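Local coordinates for putative exported protein (Bordetella pertussis, PDB 2DVZ) that serves as a periplasmic solute receptor of the Bug family that binds glutamate, probably delivering it to a transporter of the tripartite tricarboxylate type, at residues P123-K128 with L134-K139; K128-F133 with A232-L237; S161-M164 with D169-H172; D184-Q189 with G207-M212. All blocks are in the same frame, centred on the assembly; numbering follows the deposited sequence.

Interaction 1: P123-K128 with L134-K139. With CD (cadmium ion), chain D; CD (cadmium ion), chain E.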
loop_
_atom_site.group_PDB
_atom_site.type_symbol
_atom_site.label_atom_id
_atom_site.label_comp_id
_atom_site.label_asym_id
_atom_site.label_seq_id
_atom_site.Cartn_x
_atom_site.Cartn_y
_atom_site.Cartn_z
ATOM N N PRO A 123 -20.245 9.557 0.503
ATOM C CA PRO A 123 -21.485 9.267 1.244
ATOM C C PRO A 123 -22.800 9.503 0.492
ATOM O O PRO A 123 -23.837 8.881 0.829
ATOM C CB PRO A 123 -21.389 10.180 2.458
ATOM C CG PRO A 123 -19.894 10.609 2.547
ATOM C CD PRO A 123 -19.455 10.638 1.125
ATOM N N LYS A 124 -22.797 10.342 -0.534
ATOM C CA LYS A 124 -23.994 10.494 -1.363
ATOM C C LYS A 124 -24.252 9.278 -2.283
ATOM O O LYS A 124 -25.320 9.197 -2.920
ATOM C CB LYS A 124 -23.947 11.791 -2.168
ATOM C CG LYS A 124 -24.084 13.086 -1.305
ATOM C CD LYS A 124 -25.558 13.347 -0.898
ATOM C CE LYS A 124 -25.802 14.747 -0.386
ATOM N NZ LYS A 124 -25.161 15.058 0.926
ATOM N N PHE A 125 -23.308 8.331 -2.358
ATOM C CA PHE A 125 -23.527 7.126 -3.177
ATOM C C PHE A 125 -24.766 6.436 -2.567
ATOM O O PHE A 125 -24.868 6.336 -1.350
ATOM C CB PHE A 125 -22.292 6.193 -3.184
ATOM C CG PHE A 125 -22.415 4.979 -4.139
ATOM C CD1 PHE A 125 -21.855 5.013 -5.417
ATOM C CD2 PHE A 125 -23.073 3.824 -3.738
ATOM C CE1 PHE A 125 -21.966 3.897 -6.289
ATOM C CE2 PHE A 125 -23.191 2.723 -4.581
ATOM C CZ PHE A 125 -22.612 2.752 -5.872
ATOM N N PRO A 126 -25.728 6.005 -3.407
ATOM C CA PRO A 126 -27.033 5.519 -2.887
ATOM C C PRO A 126 -27.059 4.033 -2.487
ATOM O O PRO A 126 -27.843 3.270 -3.045
ATOM C CB PRO A 126 -27.988 5.786 -4.067
ATOM C CG PRO A 126 -27.120 5.751 -5.285
ATOM C CD PRO A 126 -25.687 6.005 -4.882
ATOM N N ALA A 127 -26.195 3.633 -1.551
ATOM C CA ALA A 127 -26.132 2.248 -1.027
ATOM C C ALA A 127 -25.532 2.276 0.365
ATOM O O ALA A 127 -24.672 3.110 0.664
ATOM C CB ALA A 127 -25.276 1.374 -1.930
ATOM N N LYS A 128 -25.936 1.368 1.224
ATOM C CA LYS A 128 -25.452 1.429 2.617
ATOM C C LYS A 128 -24.591 0.214 2.920
ATOM O O LYS A 128 -23.892 0.144 3.942
ATOM C CB LYS A 128 -26.625 1.597 3.631
ATOM C CG LYS A 128 -27.343 0.299 3.971
ATOM C CD LYS A 128 -28.595 0.515 4.828
ATOM C CE LYS A 128 -29.190 -0.852 5.238
ATOM N NZ LYS A 128 -30.683 -0.868 5.673
ATOM N N LEU A 134 -23.090 -3.195 -5.202
ATOM C CA LEU A 134 -23.101 -3.942 -6.442
ATOM C C LEU A 134 -24.337 -3.701 -7.307
ATOM O O LEU A 134 -24.200 -3.463 -8.484
ATOM C CB LEU A 134 -22.939 -5.441 -6.142
ATOM C CG LEU A 134 -21.597 -5.887 -5.555
ATOM C CD1 LEU A 134 -21.485 -7.385 -5.720
ATOM C CD2 LEU A 134 -20.443 -5.186 -6.283
ATOM N N GLU A 135 -25.531 -3.778 -6.721
ATOM C CA GLU A 135 -26.771 -3.490 -7.425
ATOM C C GLU A 135 -26.708 -2.169 -8.170
ATOM O O GLU A 135 -26.900 -2.164 -9.389
ATOM C CB GLU A 135 -27.951 -3.506 -6.478
ATOM C CG GLU A 135 -28.438 -4.905 -6.201
ATOM C CD GLU A 135 -29.264 -5.017 -4.947
ATOM O OE1 GLU A 135 -29.830 -3.996 -4.535
ATOM O OE2 GLU A 135 -29.353 -6.125 -4.369
ATOM N N GLU A 136 -26.434 -1.077 -7.443
ATOM C CA GLU A 136 -26.264 0.280 -8.011
ATOM C C GLU A 136 -25.254 0.345 -9.195
ATOM O O GLU A 136 -25.537 0.971 -10.228
ATOM C CB GLU A 136 -25.871 1.264 -6.889
ATOM C CG GLU A 136 -25.481 2.704 -7.304
ATOM C CD GLU A 136 -26.597 3.527 -7.969
ATOM O OE1 GLU A 136 -27.801 3.185 -7.834
ATOM O OE2 GLU A 136 -26.271 4.551 -8.639
ATOM N N LEU A 137 -24.099 -0.298 -9.046
ATOM C CA LEU A 137 -23.074 -0.306 -10.116
ATOM C C LEU A 137 -23.520 -1.095 -11.345
ATOM O O LEU A 137 -23.183 -0.733 -12.459
ATOM C CB LEU A 137 -21.753 -0.902 -9.606
ATOM C CG LEU A 137 -20.990 -0.195 -8.482
ATOM C CD1 LEU A 137 -19.702 -0.961 -8.222
ATOM C CD2 LEU A 137 -20.685 1.288 -8.817
ATOM N N LYS A 138 -24.295 -2.159 -11.124
ATOM C CA LYS A 138 -24.783 -3.009 -12.187
ATOM C C LYS A 138 -25.832 -2.309 -13.021
ATOM O O LYS A 138 -25.912 -2.546 -14.239
ATOM C CB LYS A 138 -25.301 -4.345 -11.648
ATOM C CG LYS A 138 -24.158 -5.310 -11.384
ATOM C CD LYS A 138 -24.594 -6.538 -10.585
ATOM C CE LYS A 138 -23.371 -7.411 -10.221
ATOM N NZ LYS A 138 -23.773 -8.560 -9.327
ATOM N N LYS A 139 -26.607 -1.436 -12.362
ATOM C CA LYS A 139 -27.637 -0.627 -13.032
ATOM C C LYS A 139 -27.052 0.538 -13.821
ATOM O O LYS A 139 -27.763 1.171 -14.574
ATOM C CB LYS A 139 -28.664 -0.112 -12.023
ATOM C CG LYS A 139 -29.674 -1.177 -11.566
ATOM C CD LYS A 139 -30.406 -0.767 -10.334
ATOM C CE LYS A 139 -31.271 -1.903 -9.827
ATOM N NZ LYS A 139 -32.220 -2.481 -10.847
HETATM CD CD CD D . -31.013 -3.264 -2.520
HETATM CD CD CD E . -29.831 3.961 -8.557
HETATM O O HOH W 1 -29.073 2.283 -5.099
HETATM O O HOH W 2 -28.757 5.785 -9.335
HETATM O O HOH W 3 -29.320 -3.979 -0.652
HETATM O O HOH W 4 -31.253 1.733 -7.713
HETATM O O HOH W 5 -30.599 5.400 -6.666
#
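Phe125 and Glu136 both place CG on the far side from the backbone nitrogen (chi1 173° for the glutamate), and the glutamate then bends at chi2 (64°), which presents its methylene groups to the ring and swings the carboxylate round to Pro126. The two side chains run past each other in opposite senses. Phe125 CZ lies only 3.2 Å from Glu136 CG, while ring and carboxylate planes are nearly perpendicular, at 88°. Leu137 reaches the same end of the ring at its edge, with CD2 3.8 Å from Phe125 CZ. Pro126 crosses the glutamate at about a right angle, its CG 3.5 Å from Glu136 CD.

Here the chain leaves strand 106-121 and turns into helix 130-138. Pro126 is the centre of an inverse gamma turn, closed by a weak bond from Ala127 N to Phe125 O, and Phe133 of the same helix meets the Phe125 ring edge-to-face.

The carboxylate is gripped from several directions. Water 1 donates both to Pro126 O (2.6 Å) and to Glu136 OE1 (3.1 Å), bridging the loop to the helix. OE1 of Glu136 also binds a cadmium ion at 2.3 Å, which would probably draw charge toward that oxygen, and metal-bound water 2 donates to OE2 of the same glutamate. One residue earlier, Glu135 OE1 holds a second cadmium ion, while its OE2 forms a salt bridge with Lys131.

Interaction 2: K128-F133 with A232-L237. With CD (cadmium ion), chain C.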
loop_
_atom_site.group_PDB
_atom_site.type_symbol
_atom_site.label_atom_id
_atom_site.label_comp_id
_atom_site.label_asym_id
_atom_site.label_seq_id
_atom_site.Cartn_x
_atom_site.Cartn_y
_atom_site.Cartn_z
ATOM N N LYS A 128 -25.936 1.368 1.224
ATOM C CA LYS A 128 -25.452 1.429 2.617
ATOM C C LYS A 128 -24.591 0.214 2.920
ATOM O O LYS A 128 -23.892 0.144 3.942
ATOM C CB LYS A 128 -26.625 1.597 3.631
ATOM C CG LYS A 128 -27.343 0.299 3.971
ATOM C CD LYS A 128 -28.595 0.515 4.828
ATOM C CE LYS A 128 -29.190 -0.852 5.238
ATOM N NZ LYS A 128 -30.683 -0.868 5.673
ATOM N N ASP A 129 -24.635 -0.737 2.004
ATOM C CA ASP A 129 -23.935 -2.000 2.195
ATOM C C ASP A 129 -23.427 -2.474 0.833
ATOM O O ASP A 129 -23.835 -1.938 -0.195
ATOM C CB ASP A 129 -24.839 -3.023 2.910
ATOM C CG ASP A 129 -26.212 -3.154 2.265
ATOM O OD1 ASP A 129 -26.293 -3.526 1.087
ATOM O OD2 ASP A 129 -27.248 -2.914 2.921
ATOM N N PHE A 130 -22.525 -3.452 0.853
ATOM C CA PHE A 130 -21.933 -4.085 -0.322
ATOM C C PHE A 130 -22.960 -4.648 -1.321
ATOM O O PHE A 130 -22.807 -4.480 -2.553
ATOM C CB PHE A 130 -20.955 -5.203 0.116
ATOM C CG PHE A 130 -19.938 -5.543 -0.921
ATOM C CD1 PHE A 130 -18.700 -4.871 -0.947
ATOM C CD2 PHE A 130 -20.220 -6.470 -1.925
ATOM C CE1 PHE A 130 -17.750 -5.138 -1.899
ATOM C CE2 PHE A 130 -19.240 -6.771 -2.920
ATOM C CZ PHE A 130 -18.009 -6.103 -2.891
ATOM N N LYS A 131 -24.001 -5.307 -0.792
ATOM C CA LYS A 131 -25.088 -5.859 -1.619
ATOM C C LYS A 131 -25.714 -4.822 -2.538
ATOM O O LYS A 131 -25.847 -5.061 -3.753
ATOM C CB LYS A 131 -26.189 -6.497 -0.735
ATOM C CG LYS A 131 -27.276 -7.173 -1.556
ATOM C CD LYS A 131 -28.191 -8.012 -0.734
ATOM C CE LYS A 131 -29.389 -8.480 -1.599
ATOM N NZ LYS A 131 -30.349 -7.348 -1.944
ATOM N N GLY A 132 -26.095 -3.684 -1.959
ATOM C CA GLY A 132 -26.733 -2.581 -2.692
ATOM C C GLY A 132 -25.752 -1.748 -3.525
ATOM O O GLY A 132 -26.129 -1.059 -4.496
ATOM N N PHE A 133 -24.498 -1.784 -3.079
ATOM C CA PHE A 133 -23.355 -1.237 -3.772
ATOM C C PHE A 133 -23.198 -1.876 -5.174
ATOM O O PHE A 133 -23.227 -1.196 -6.199
ATOM C CB PHE A 133 -22.129 -1.436 -2.857
ATOM C CG PHE A 133 -20.826 -0.961 -3.440
ATOM C CD1 PHE A 133 -19.699 -1.789 -3.390
ATOM C CD2 PHE A 133 -20.712 0.317 -4.038
ATOM C CE1 PHE A 133 -18.458 -1.349 -3.909
ATOM C CE2 PHE A 133 -19.472 0.766 -4.578
ATOM C CZ PHE A 133 -18.349 -0.063 -4.498
ATOM N N ALA A 232 -18.463 -10.368 2.281
ATOM C CA ALA A 232 -19.271 -9.915 1.129
ATOM C C ALA A 232 -19.518 -10.990 0.067
ATOM O O ALA A 232 -20.345 -10.805 -0.842
ATOM C CB ALA A 232 -18.649 -8.721 0.474
ATOM N N GLY A 233 -18.793 -12.093 0.171
ATOM C CA GLY A 233 -18.956 -13.250 -0.738
ATOM C C GLY A 233 -17.988 -13.246 -1.905
ATOM O O GLY A 233 -18.209 -13.938 -2.872
ATOM N N PHE A 234 -16.921 -12.449 -1.792
ATOM C CA PHE A 234 -15.832 -12.406 -2.764
ATOM C C PHE A 234 -14.472 -12.654 -2.141
ATOM O O PHE A 234 -13.654 -11.755 -2.150
ATOM C CB PHE A 234 -15.866 -11.066 -3.537
ATOM C CG PHE A 234 -17.152 -10.878 -4.291
ATOM C CD1 PHE A 234 -17.287 -11.388 -5.579
ATOM C CD2 PHE A 234 -18.262 -10.276 -3.678
ATOM C CE1 PHE A 234 -18.526 -11.258 -6.287
ATOM C CE2 PHE A 234 -19.486 -10.150 -4.357
ATOM C CZ PHE A 234 -19.616 -10.640 -5.672
ATOM N N PRO A 235 -14.224 -13.887 -1.606
ATOM C CA PRO A 235 -12.954 -14.163 -0.938
ATOM C C PRO A 235 -11.683 -13.982 -1.804
ATOM O O PRO A 235 -10.613 -13.748 -1.258
ATOM C CB PRO A 235 -13.099 -15.640 -0.454
ATOM C CG PRO A 235 -14.209 -16.237 -1.291
ATOM C CD PRO A 235 -15.124 -15.071 -1.598
ATOM N N VAL A 236 -11.784 -14.063 -3.123
ATOM C CA VAL A 236 -10.615 -13.833 -4.007
ATOM C C VAL A 236 -10.120 -12.407 -3.844
ATOM O O VAL A 236 -8.941 -12.130 -4.049
ATOM C CB VAL A 236 -10.905 -14.153 -5.558
ATOM C CG1 VAL A 236 -11.700 -13.037 -6.241
ATOM C CG2 VAL A 236 -9.607 -14.354 -6.368
ATOM N N LEU A 237 -11.028 -11.513 -3.458
ATOM C CA LEU A 237 -10.689 -10.098 -3.329
ATOM C C LEU A 237 -10.123 -9.755 -1.952
ATOM O O LEU A 237 -9.652 -8.663 -1.738
ATOM C CB LEU A 237 -11.914 -9.238 -3.671
ATOM C CG LEU A 237 -12.509 -9.362 -5.093
ATOM C CD1 LEU A 237 -13.721 -8.419 -5.237
ATOM C CD2 LEU A 237 -11.495 -9.113 -6.257
HETATM CD CD CD C . -28.689 -3.080 1.250
HETATM O O HOH W 6 -28.095 -0.602 0.257
HETATM O O HOH W 3 -29.320 -3.979 -0.652
HETATM O O HOH W 7 -31.074 -2.603 1.888
#
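Ahead of Phe130, which meets Ala232 and Phe234, the chain passes Lys128, whose backbone N donates to water 6 at 3.1 Å. That water is a ligand of the cadmium ion held by the next residue. Asp129 grips the metal with both carboxylate oxygens, OD1 at 2.4 Å and OD2 at 2.2 Å from the ion. Its CG sits between the backbone nitrogen and the carbonyl carbon, a crowded position that also turns OD1 back over the start of the helix, where Gly132 N donates to Asp129 OD1 at 3.1 Å with an N-H...O angle of 161°. One oxygen thus serves metal and helix together, and both partners should stabilise its negative charge.

Phe130, the first helical residue, carries the contact across the segments. The methyl group of Ala232 lies over one face of its ring in a CH-pi contact, CB being 3.8 Å from the centroid of the Phe130 ring and 18° off the normal. Phe130 CE2 comes within 3.7 Å of Phe234 CE2; the two rings are inclined at 43°, so they meet obliquely. Phe133 then brings CD1 to the opposite face of the Phe130 ring, enclosing that ring between helix and loop, while Phe162 of helix 154-166 also touches it.

The whole is a helix N-capped by Asp129, whose first residue packs against the loop between strands 210-215 and 241-248 in this periplasmic binding protein.

Interaction 3: S161-M164 with D169-H172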
loop_
_atom_site.group_PDB
_atom_site.type_symbol
_atom_site.label_atom_id
_atom_site.label_comp_id
_atom_site.label_asym_id
_atom_site.label_seq_id
_atom_site.Cartn_x
_atom_site.Cartn_y
_atom_site.Cartn_z
ATOM N N SER A 161 -9.520 -5.986 -10.621
ATOM C CA SER A 161 -9.923 -7.267 -10.000
ATOM C C SER A 161 -11.367 -7.280 -9.490
ATOM O O SER A 161 -12.089 -8.278 -9.668
ATOM C CB SER A 161 -8.970 -7.612 -8.851
ATOM O OG SER A 161 -7.766 -8.068 -9.436
ATOM N N PHE A 162 -11.762 -6.176 -8.853
ATOM C CA PHE A 162 -13.108 -5.991 -8.369
ATOM C C PHE A 162 -14.139 -6.060 -9.507
ATOM O O PHE A 162 -15.173 -6.746 -9.419
ATOM C CB PHE A 162 -13.156 -4.630 -7.660
ATOM C CG PHE A 162 -14.510 -4.260 -7.140
ATOM C CD1 PHE A 162 -14.844 -4.520 -5.820
ATOM C CD2 PHE A 162 -15.464 -3.675 -7.975
ATOM C CE1 PHE A 162 -16.074 -4.195 -5.331
ATOM C CE2 PHE A 162 -16.719 -3.339 -7.487
ATOM C CZ PHE A 162 -17.023 -3.592 -6.153
ATOM N N LYS A 163 -13.860 -5.295 -10.561
ATOM C CA LYS A 163 -14.674 -5.248 -11.768
ATOM C C LYS A 163 -14.872 -6.654 -12.344
ATOM O O LYS A 163 -15.991 -7.064 -12.623
ATOM C CB LYS A 163 -14.005 -4.321 -12.802
ATOM C CG LYS A 163 -14.179 -2.893 -12.441
ATOM C CD LYS A 163 -13.297 -1.953 -13.225
ATOM C CE LYS A 163 -13.578 -1.998 -14.707
ATOM N NZ LYS A 163 -12.738 -0.926 -15.335
HETATM N N MSE A 164 -13.778 -7.387 -12.495
HETATM C CA MSE A 164 -13.823 -8.714 -13.069
HETATM C C MSE A 164 -14.636 -9.721 -12.227
HETATM O O MSE A 164 -15.399 -10.545 -12.759
HETATM C CB MSE A 164 -12.367 -9.186 -13.282
HETATM C CG MSE A 164 -12.199 -10.544 -13.998
HETATM SE SE MSE A 164 -12.955 -10.482 -15.818
HETATM C CE MSE A 164 -11.602 -9.331 -16.706
ATOM N N ASP A 169 -18.549 -2.352 -14.093
ATOM C CA ASP A 169 -17.846 -1.528 -15.082
ATOM C C ASP A 169 -17.826 -0.146 -14.494
ATOM O O ASP A 169 -18.854 0.504 -14.344
ATOM C CB ASP A 169 -18.576 -1.564 -16.439
ATOM C CG ASP A 169 -18.035 -0.556 -17.471
ATOM O OD1 ASP A 169 -17.155 0.298 -17.175
ATOM O OD2 ASP A 169 -18.522 -0.616 -18.623
ATOM N N ILE A 170 -16.624 0.275 -14.125
ATOM C CA ILE A 170 -16.401 1.509 -13.393
ATOM C C ILE A 170 -15.105 2.017 -13.933
ATOM O O ILE A 170 -14.251 1.213 -14.358
ATOM C CB ILE A 170 -16.431 1.333 -11.804
ATOM C CG1 ILE A 170 -15.675 0.090 -11.325
ATOM C CG2 ILE A 170 -17.835 1.035 -11.349
ATOM C CD1 ILE A 170 -15.982 -0.325 -9.808
ATOM N N VAL A 171 -14.979 3.340 -13.975
ATOM C CA VAL A 171 -13.902 3.980 -14.715
ATOM C C VAL A 171 -12.751 4.395 -13.820
ATOM O O VAL A 171 -12.921 5.160 -12.872
ATOM C CB VAL A 171 -14.397 5.198 -15.579
ATOM C CG1 VAL A 171 -13.211 5.842 -16.316
ATOM C CG2 VAL A 171 -15.454 4.739 -16.585
ATOM N N HIS A 172 -11.567 3.913 -14.169
ATOM C CA HIS A 172 -10.356 4.178 -13.430
ATOM C C HIS A 172 -9.855 5.590 -13.610
ATOM O O HIS A 172 -9.706 6.056 -14.714
ATOM C CB HIS A 172 -9.262 3.194 -13.837
ATOM C CG HIS A 172 -7.951 3.460 -13.175
ATOM N ND1 HIS A 172 -6.763 3.509 -13.877
ATOM C CD2 HIS A 172 -7.636 3.702 -11.877
ATOM C CE1 HIS A 172 -5.768 3.757 -13.037
ATOM N NE2 HIS A 172 -6.268 3.877 -11.818
#
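Lys163 lies along Ile170, and the tight part of the contact is where their aliphatic chains slide past each other in opposite directions. Lys163 CG comes within 3.5 Å of Ile170 CG1, and the branch carrying that atom is placed there by a chi1 of 43°, which sets CG1 between the backbone nitrogen and the carbonyl carbon. The lysine bends at chi3 (62°) and delivers its amine to the backbone: NZ donates to Ile170 O at 2.8 Å, meeting the carbonyl nearly along the C=O axis, at 169°. Further in, Ile170 CD1 packs obliquely against the ring of Phe162, 3.9 Å from CD2.

The two segments belong to a beta-alpha-beta unit in which helix 154-166 joins the parallel strands 145-148 and 171-174. The contact spans the short turn from helix into second strand, so the lysine ties the last turns of the helix to the backbone carbonyl of Ile170. Phe162 and Ile170 also touch Leu137 of helix 130-138, which covers the apolar side.

Toward solvent the fit is loose. Exposed Asp169 directs its CB away from the helix; the nearest approach to Lys163 is from CE to Asp169 CA, at 4.3 Å. Its carboxylate remains apart from the amine, with Lys163 NZ 4.9 Å from Asp169 OD1, so any attraction between them is probably modest. The salt bridge of the lysine is made instead within its own helix, to Glu160.

Interaction 4: D184-Q189 with G207-M212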
loop_
_atom_site.group_PDB
_atom_site.type_symbol
_atom_site.label_atom_id
_atom_site.label_comp_id
_atom_site.label_asym_id
_atom_site.label_seq_id
_atom_site.Cartn_x
_atom_site.Cartn_y
_atom_site.Cartn_z
ATOM N N ASP A 184 -10.240 13.748 -3.599
ATOM C CA ASP A 184 -11.261 13.765 -4.651
ATOM C C ASP A 184 -12.500 12.925 -4.345
ATOM O O ASP A 184 -13.605 13.345 -4.643
ATOM C CB ASP A 184 -10.669 13.418 -6.010
ATOM C CG ASP A 184 -10.104 14.642 -6.710
ATOM O OD1 ASP A 184 -9.884 15.667 -6.017
ATOM O OD2 ASP A 184 -9.877 14.581 -7.942
ATOM N N ALA A 185 -12.304 11.754 -3.736
ATOM C CA ALA A 185 -13.407 10.919 -3.287
ATOM C C ALA A 185 -14.213 11.605 -2.170
ATOM O O ALA A 185 -15.470 11.546 -2.165
ATOM C CB ALA A 185 -12.903 9.575 -2.843
ATOM N N VAL A 186 -13.519 12.280 -1.249
ATOM C CA VAL A 186 -14.219 13.036 -0.214
ATOM C C VAL A 186 -14.999 14.212 -0.851
ATOM O O VAL A 186 -16.112 14.527 -0.424
ATOM C CB VAL A 186 -13.276 13.528 0.922
ATOM C CG1 VAL A 186 -13.993 14.550 1.810
ATOM C CG2 VAL A 186 -12.729 12.356 1.727
ATOM N N GLY A 187 -14.436 14.807 -1.908
ATOM C CA GLY A 187 -15.056 15.925 -2.607
ATOM C C GLY A 187 -16.118 15.549 -3.640
ATOM O O GLY A 187 -16.857 16.406 -4.102
ATOM N N GLY A 188 -16.183 14.282 -4.040
ATOM C CA GLY A 188 -17.192 13.832 -4.974
ATOM C C GLY A 188 -16.741 13.896 -6.424
ATOM O O GLY A 188 -17.525 13.596 -7.330
ATOM N N GLN A 189 -15.481 14.263 -6.669
ATOM C CA GLN A 189 -14.991 14.311 -8.064
ATOM C C GLN A 189 -14.843 12.874 -8.611
ATOM O O GLN A 189 -14.865 12.655 -9.816
ATOM C CB GLN A 189 -13.684 15.121 -8.193
ATOM C CG GLN A 189 -13.867 16.639 -7.978
ATOM C CD GLN A 189 -13.923 17.014 -6.497
ATOM O OE1 GLN A 189 -13.592 16.203 -5.632
ATOM N NE2 GLN A 189 -14.348 18.234 -6.202
ATOM N N GLY A 207 -16.955 10.246 8.747
ATOM C CA GLY A 207 -18.165 10.096 7.966
ATOM C C GLY A 207 -18.078 10.751 6.602
ATOM O O GLY A 207 -19.123 10.918 5.935
ATOM N N LYS A 208 -16.855 11.120 6.173
ATOM C CA LYS A 208 -16.656 11.775 4.848
ATOM C C LYS A 208 -16.509 10.766 3.700
ATOM O O LYS A 208 -16.652 11.144 2.528
ATOM C CB LYS A 208 -15.442 12.722 4.808
ATOM C CG LYS A 208 -15.349 13.889 5.832
ATOM C CD LYS A 208 -16.683 14.541 6.136
ATOM C CE LYS A 208 -16.550 16.064 6.441
ATOM N NZ LYS A 208 -15.271 16.498 7.127
ATOM N N LEU A 209 -16.155 9.519 4.043
ATOM C CA LEU A 209 -16.297 8.372 3.149
ATOM C C LEU A 209 -17.045 7.289 3.890
ATOM O O LEU A 209 -16.989 7.257 5.121
ATOM C CB LEU A 209 -14.931 7.807 2.683
ATOM C CG LEU A 209 -14.057 8.666 1.732
ATOM C CD1 LEU A 209 -12.652 8.061 1.608
ATOM C CD2 LEU A 209 -14.705 8.900 0.368
ATOM N N ARG A 210 -17.712 6.402 3.124
ATOM C CA ARG A 210 -18.325 5.176 3.647
ATOM C C ARG A 210 -17.617 3.966 3.056
ATOM O O ARG A 210 -17.576 3.792 1.834
ATOM C CB ARG A 210 -19.853 5.146 3.353
ATOM C CG ARG A 210 -20.541 3.768 3.394
ATOM C CD ARG A 210 -22.141 3.834 3.641
ATOM N NE ARG A 210 -22.809 4.424 2.470
ATOM C CZ ARG A 210 -23.221 5.685 2.337
ATOM N NH1 ARG A 210 -23.137 6.549 3.334
ATOM N NH2 ARG A 210 -23.738 6.065 1.168
ATOM N N ALA A 211 -17.084 3.117 3.935
ATOM C CA ALA A 211 -16.390 1.909 3.518
ATOM C C ALA A 211 -17.382 0.772 3.218
ATOM O O ALA A 211 -18.294 0.493 4.015
ATOM C CB ALA A 211 -15.413 1.494 4.598
HETATM N N MSE A 212 -17.210 0.131 2.070
HETATM C CA MSE A 212 -18.105 -0.933 1.677
HETATM C C MSE A 212 -17.630 -2.314 2.069
HETATM O O MSE A 212 -18.445 -3.181 2.406
HETATM C CB MSE A 212 -18.413 -0.870 0.161
HETATM C CG MSE A 212 -19.257 0.344 -0.237
HETATM SE SE MSE A 212 -21.109 0.395 0.485
HETATM C CE MSE A 212 -20.783 1.299 2.172
HETATM O O HOH W 8 -17.519 13.840 1.671
#
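The end of helix 178-187 comes alongside the turn into strand 210-215, the nearest CA atoms being those of Val186 and Lys208, 5.8 Å apart, with no direct backbone hydrogen bond between the segments. Water 8 bridges them instead, donating to Val186 O at 2.6 Å and to Lys208 O at 3.0 Å, and so supplies a partner to the carbonyl of the last helical turn.

Apolar contacts close the gap. Leu209 brings CD2 against the last turn of the helix, 3.7 Å from Ala185 CB, and CD2 lies equally near the backbone carbonyl of that alanine. With chi1 at 168°, Val186 sets CG1 across from its backbone N and CG2 across from its carbonyl carbon, and the methyls straddle two neighbours: CG2 is 3.9 Å from Leu209 CG, the side chains crossing at about a right angle, while CG1 rests 3.8 Å from Lys208 CB. Beyond that CB the lysine bends repeatedly and its amine leads away from the helix. Ile193 and Ile204 also touch Leu209, so its isobutyl group lies buried among helix 178-187, helix 197-205 and strand 192-196.

Helices 178-187 and 197-205 both end at a glycine with positive phi. At Gly188 phi is 92°, and Gln189 N reaches back to Asp184 O at 2.9 Å, with a weaker bond from Gly188 N to Ala185 O. Gly207 closes the second in the same way. Each helix thus ends in a Schellman motif where the chain turns toward the sheet, an alpha/beta arrangement in keeping with the type 2 periplasmic binding protein fold.

Helix 130-138 links interactions 1 and 2, with Ala127 CB 3.4 Å from Phe133 N, and water 3 is a ligand of two cadmium ions, one held by Glu135 and one by Asp129. Interaction 3 adjoins both: Leu134 CD2 lies 3.8 Å from Phe162 CZ, and Phe133 CE1 is 3.5 Å from that same Phe162 CZ. Interaction 4 joins the loop of interaction 1 through Arg210, whose NH2 is 2.8 Å from Pro123 O, but stays about 7 Å from interaction 3 at the nearest atoms. Interactions 1 to 3 lie away from the glutamate site; in interaction 4 the side chain of Leu209 is about 13 Å from the ligand and about 9 Å from that of glutamate-binding Ser178.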